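Local coordinates for protein diaminopimelate decarboxylase (Methanocaldococcus jannaschii, PDB 1TWI) that catalyses the decarboxylation of meso-diaminopimelate to L-lysine with pyridoxal 5'-phosphate, the last step of lysine biosynthesis by the diaminopimelate pathway, at residues M324-Y333 with M391-P401. Numbering follows the deposited sequence.
Sequences MNDMMRPAMY and MANNYNARGRP
Asn325 reaches into the curve of loop 391-401, illustrating how a loop and the residues leading into a short helix can be joined largely through one asparagine, by its backbone and its side chain. Both belong to the C-terminal beta domain that accompanies the pyridoxal-binding TIM barrel in this decarboxylase family. The loop leads from strand 378-382 to strand 402-407.

Two direct hydrogen bonds join them. Asn393 N donates to a lone pair of Asn325 O in the carbonyl plane (2.8 Å, 154° at the hydrogen), while Asn325 ND2 gives a weak bond to Asn393 O at 3.4 Å. With CG set between its backbone N and carbonyl carbon (chi1 69°), the Asn325 amide lies across the extended Arg398 chain, OD1 3.3 Å from Arg398 CD.

Water extends this polar patch: one molecule accepts from Asn325 ND2 and lies close to Asp326 OD1 and Gly399 O, and a second accepts from Arg398 NH1. Asp326 OD2 is also held by Gly323 N.

Van der Waals contacts flank it. Asp326 OD1 rests 3.3 Å from Pro401 CD, and the apolar Met324 CE touches Tyr395 CD2. Tyr395, whose OH is hydrogen-bonded to Glu359 OE2, lines one lysine pocket with Cys358 and Glu359; Arg329, Tyr333 and Met391 line another. Met391 also packs on Tyr395 of the second subunit. At the helix, the Met391 methyl CE sits 3.9 Å from Met332 CE and 3.7 Å from Tyr333 OH.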
loop_
_atom_site.group_PDB
_atom_site.type_symbol
_atom_site.label_atom_id
_atom_site.label_comp_id
_atom_site.label_asym_id
_atom_site.label_seq_id
_atom_site.Cartn_x
_atom_site.Cartn_y
_atom_site.Cartn_z
ATOM N N MET A 324 5.912 -4.483 -6.019
ATOM C CA MET A 324 4.657 -4.175 -5.351
ATOM C C MET A 324 4.473 -2.669 -5.015
ATOM O O MET A 324 3.333 -2.199 -4.955
ATOM C CB MET A 324 4.516 -5.020 -4.075
ATOM C CG MET A 324 5.560 -4.702 -2.992
ATOM S SD MET A 324 5.331 -5.748 -1.533
ATOM C CE MET A 324 4.024 -4.830 -0.615
ATOM N N ASN A 325 5.554 -1.931 -4.766
ATOM C CA ASN A 325 5.389 -0.492 -4.465
ATOM C C ASN A 325 4.838 0.264 -5.745
ATOM O O ASN A 325 4.187 1.331 -5.658
ATOM C CB ASN A 325 6.746 0.108 -4.037
ATOM C CG ASN A 325 7.735 0.162 -5.195
ATOM O OD1 ASN A 325 8.229 -0.885 -5.683
ATOM N ND2 ASN A 325 8.009 1.381 -5.670
ATOM N N ASP A 326 5.135 -0.280 -6.926
ATOM C CA ASP A 326 4.641 0.311 -8.200
ATOM C C ASP A 326 3.172 -0.089 -8.494
ATOM O O ASP A 326 2.423 0.665 -9.148
ATOM C CB ASP A 326 5.485 -0.185 -9.405
ATOM C CG ASP A 326 6.983 0.085 -9.233
ATOM O OD1 ASP A 326 7.346 1.262 -9.023
ATOM O OD2 ASP A 326 7.781 -0.872 -9.310
ATOM N N MET A 327 2.785 -1.280 -8.048
ATOM C CA MET A 327 1.467 -1.828 -8.356
ATOM C C MET A 327 1.214 -2.880 -7.282
ATOM O O MET A 327 1.769 -3.981 -7.321
ATOM C CB MET A 327 1.509 -2.464 -9.734
ATOM C CG MET A 327 0.129 -2.474 -10.429
ATOM S SD MET A 327 -0.981 -3.803 -9.867
ATOM C CE MET A 327 -0.231 -5.304 -10.759
ATOM N N MET A 328 0.366 -2.514 -6.332
ATOM C CA MET A 328 0.103 -3.318 -5.150
ATOM C C MET A 328 -0.943 -4.419 -5.235
ATOM O O MET A 328 -1.082 -5.175 -4.257
ATOM C CB MET A 328 -0.329 -2.388 -4.010
ATOM C CG MET A 328 0.762 -1.396 -3.567
ATOM S SD MET A 328 1.915 -2.285 -2.456
ATOM C CE MET A 328 0.877 -2.173 -0.951
ATOM N N ARG A 329 -1.660 -4.538 -6.352
ATOM C CA ARG A 329 -2.781 -5.512 -6.354
ATOM C C ARG A 329 -2.428 -6.963 -6.058
ATOM O O ARG A 329 -3.066 -7.588 -5.216
ATOM C CB ARG A 329 -3.624 -5.457 -7.646
ATOM C CG ARG A 329 -4.336 -4.152 -7.938
ATOM C CD ARG A 329 -5.364 -4.437 -9.086
ATOM N NE ARG A 329 -6.521 -5.155 -8.578
ATOM C CZ ARG A 329 -6.991 -6.329 -9.007
ATOM N NH1 ARG A 329 -6.442 -7.024 -9.987
ATOM N NH2 ARG A 329 -8.077 -6.805 -8.422
ATOM N N PRO A 330 -1.434 -7.525 -6.757
ATOM C CA PRO A 330 -1.106 -8.929 -6.441
ATOM C C PRO A 330 -0.616 -9.133 -5.001
ATOM O O PRO A 330 -1.085 -10.059 -4.311
ATOM C CB PRO A 330 -0.024 -9.294 -7.464
ATOM C CG PRO A 330 -0.341 -8.364 -8.673
ATOM C CD PRO A 330 -0.665 -7.040 -7.924
ATOM N N ALA A 331 0.317 -8.299 -4.527
ATOM C CA ALA A 331 0.810 -8.456 -3.166
ATOM C C ALA A 331 -0.263 -8.312 -2.076
ATOM O O ALA A 331 -0.296 -9.062 -1.078
ATOM C CB ALA A 331 1.969 -7.481 -2.907
ATOM N N MET A 332 -1.174 -7.382 -2.287
ATOM C CA MET A 332 -2.221 -7.102 -1.352
ATOM C C MET A 332 -3.450 -8.021 -1.384
ATOM O O MET A 332 -4.022 -8.329 -0.335
ATOM C CB MET A 332 -2.668 -5.673 -1.610
ATOM C CG MET A 332 -3.496 -5.065 -0.564
ATOM S SD MET A 332 -3.260 -3.272 -0.766
ATOM C CE MET A 332 -4.569 -2.781 0.389
ATOM N N TYR A 333 -3.853 -8.456 -2.581
ATOM C CA TYR A 333 -5.073 -9.234 -2.700
ATOM C C TYR A 333 -4.879 -10.583 -3.363
ATOM O O TYR A 333 -5.852 -11.302 -3.555
ATOM C CB TYR A 333 -6.121 -8.448 -3.539
ATOM C CG TYR A 333 -6.397 -6.984 -3.145
ATOM C CD1 TYR A 333 -7.249 -6.658 -2.074
ATOM C CD2 TYR A 333 -5.810 -5.926 -3.850
ATOM C CE1 TYR A 333 -7.504 -5.302 -1.713
ATOM C CE2 TYR A 333 -6.058 -4.562 -3.495
ATOM C CZ TYR A 333 -6.903 -4.271 -2.429
ATOM O OH TYR A 333 -7.172 -2.947 -2.087
ATOM N N MET A 391 -2.446 3.485 -5.900
ATOM C CA MET A 391 -2.063 2.908 -4.599
ATOM C C MET A 391 -0.549 2.740 -4.540
ATOM O O MET A 391 -0.042 2.136 -3.593
ATOM C CB MET A 391 -2.749 1.536 -4.373
ATOM C CG MET A 391 -4.300 1.613 -4.411
ATOM S SD MET A 391 -5.227 0.106 -3.937
ATOM C CE MET A 391 -4.979 0.073 -2.223
ATOM N N ALA A 392 0.187 3.254 -5.523
ATOM C CA ALA A 392 1.657 3.073 -5.522
ATOM C C ALA A 392 2.281 3.747 -4.291
ATOM O O ALA A 392 1.704 4.704 -3.749
ATOM C CB ALA A 392 2.259 3.682 -6.813
ATOM N N ASN A 393 3.452 3.295 -3.842
ATOM C CA ASN A 393 4.030 3.944 -2.682
ATOM C C ASN A 393 5.550 3.858 -2.786
ATOM O O ASN A 393 6.040 3.430 -3.804
ATOM C CB ASN A 393 3.541 3.225 -1.451
ATOM C CG ASN A 393 3.741 1.732 -1.567
ATOM O OD1 ASN A 393 2.769 0.951 -1.703
ATOM N ND2 ASN A 393 4.970 1.312 -1.537
ATOM N N ASN A 394 6.277 4.241 -1.741
ATOM C CA ASN A 394 7.732 4.238 -1.768
ATOM C C ASN A 394 8.327 3.126 -0.919
ATOM O O ASN A 394 9.506 3.197 -0.506
ATOM C CB ASN A 394 8.273 5.582 -1.247
ATOM C CG ASN A 394 7.993 6.737 -2.205
ATOM O OD1 ASN A 394 8.196 6.625 -3.434
ATOM N ND2 ASN A 394 7.574 7.848 -1.663
ATOM N N TYR A 395 7.544 2.092 -0.656
ATOM C CA TYR A 395 8.057 0.993 0.164
ATOM C C TYR A 395 9.396 0.457 -0.334
ATOM O O TYR A 395 9.584 0.276 -1.549
ATOM C CB TYR A 395 7.004 -0.120 0.250
ATOM C CG TYR A 395 7.357 -1.227 1.205
ATOM C CD1 TYR A 395 7.822 -0.948 2.491
ATOM C CD2 TYR A 395 7.136 -2.569 0.839
ATOM C CE1 TYR A 395 8.058 -1.995 3.422
ATOM C CE2 TYR A 395 7.364 -3.610 1.723
ATOM C CZ TYR A 395 7.832 -3.307 3.031
ATOM O OH TYR A 395 8.093 -4.339 3.908
ATOM N N ASN A 396 10.316 0.223 0.605
ATOM C CA ASN A 396 11.702 -0.230 0.326
ATOM C C ASN A 396 12.492 0.941 -0.287
ATOM O O ASN A 396 13.500 0.722 -0.930
ATOM C CB ASN A 396 11.760 -1.455 -0.631
ATOM C CG ASN A 396 11.433 -2.766 0.078
ATOM O OD1 ASN A 396 10.645 -2.809 1.036
ATOM N ND2 ASN A 396 12.027 -3.822 -0.386
ATOM N N ALA A 397 12.031 2.178 -0.045
ATOM C CA ALA A 397 12.662 3.408 -0.560
ATOM C C ALA A 397 12.891 3.354 -2.073
ATOM O O ALA A 397 14.009 3.540 -2.565
ATOM C CB ALA A 397 14.015 3.719 0.187
ATOM N N ARG A 398 11.803 3.106 -2.793
ATOM C CA ARG A 398 11.836 3.013 -4.253
ATOM C C ARG A 398 10.931 4.131 -4.771
ATOM O O ARG A 398 9.805 4.302 -4.271
ATOM C CB ARG A 398 11.265 1.661 -4.723
ATOM C CG ARG A 398 12.139 0.485 -4.461
ATOM C CD ARG A 398 11.406 -0.811 -4.835
ATOM N NE ARG A 398 12.423 -1.838 -4.722
ATOM C CZ ARG A 398 13.006 -2.423 -5.762
ATOM N NH1 ARG A 398 12.607 -2.081 -7.003
ATOM N NH2 ARG A 398 14.044 -3.250 -5.546
ATOM N N GLY A 399 11.422 4.909 -5.733
ATOM C CA GLY A 399 10.596 5.977 -6.278
ATOM C C GLY A 399 9.357 5.489 -7.073
ATOM O O GLY A 399 9.380 4.405 -7.690
ATOM N N ARG A 400 8.271 6.258 -7.070
ATOM C CA ARG A 400 7.107 5.819 -7.848
ATOM C C ARG A 400 7.546 5.962 -9.287
ATOM O O ARG A 400 8.314 6.869 -9.650
ATOM C CB ARG A 400 5.855 6.616 -7.483
ATOM C CG ARG A 400 5.292 6.054 -6.130
ATOM C CD ARG A 400 4.230 6.938 -5.545
ATOM N NE ARG A 400 4.793 8.216 -5.097
ATOM C CZ ARG A 400 4.049 9.209 -4.607
ATOM N NH1 ARG A 400 2.728 9.060 -4.503
ATOM N NH2 ARG A 400 4.603 10.362 -4.250
ATOM N N PRO A 401 7.062 5.062 -10.146
ATOM C CA PRO A 401 7.451 5.068 -11.553
ATOM C C PRO A 401 6.911 6.122 -12.498
ATOM O O PRO A 401 5.925 6.815 -12.221
ATOM C CB PRO A 401 7.015 3.691 -11.986
ATOM C CG PRO A 401 5.661 3.579 -11.232
ATOM C CD PRO A 401 5.913 4.146 -9.908
HETATM O O HOH W 1 9.567 2.018 -8.496
HETATM O O HOH W 2 10.151 -1.504 -7.978
#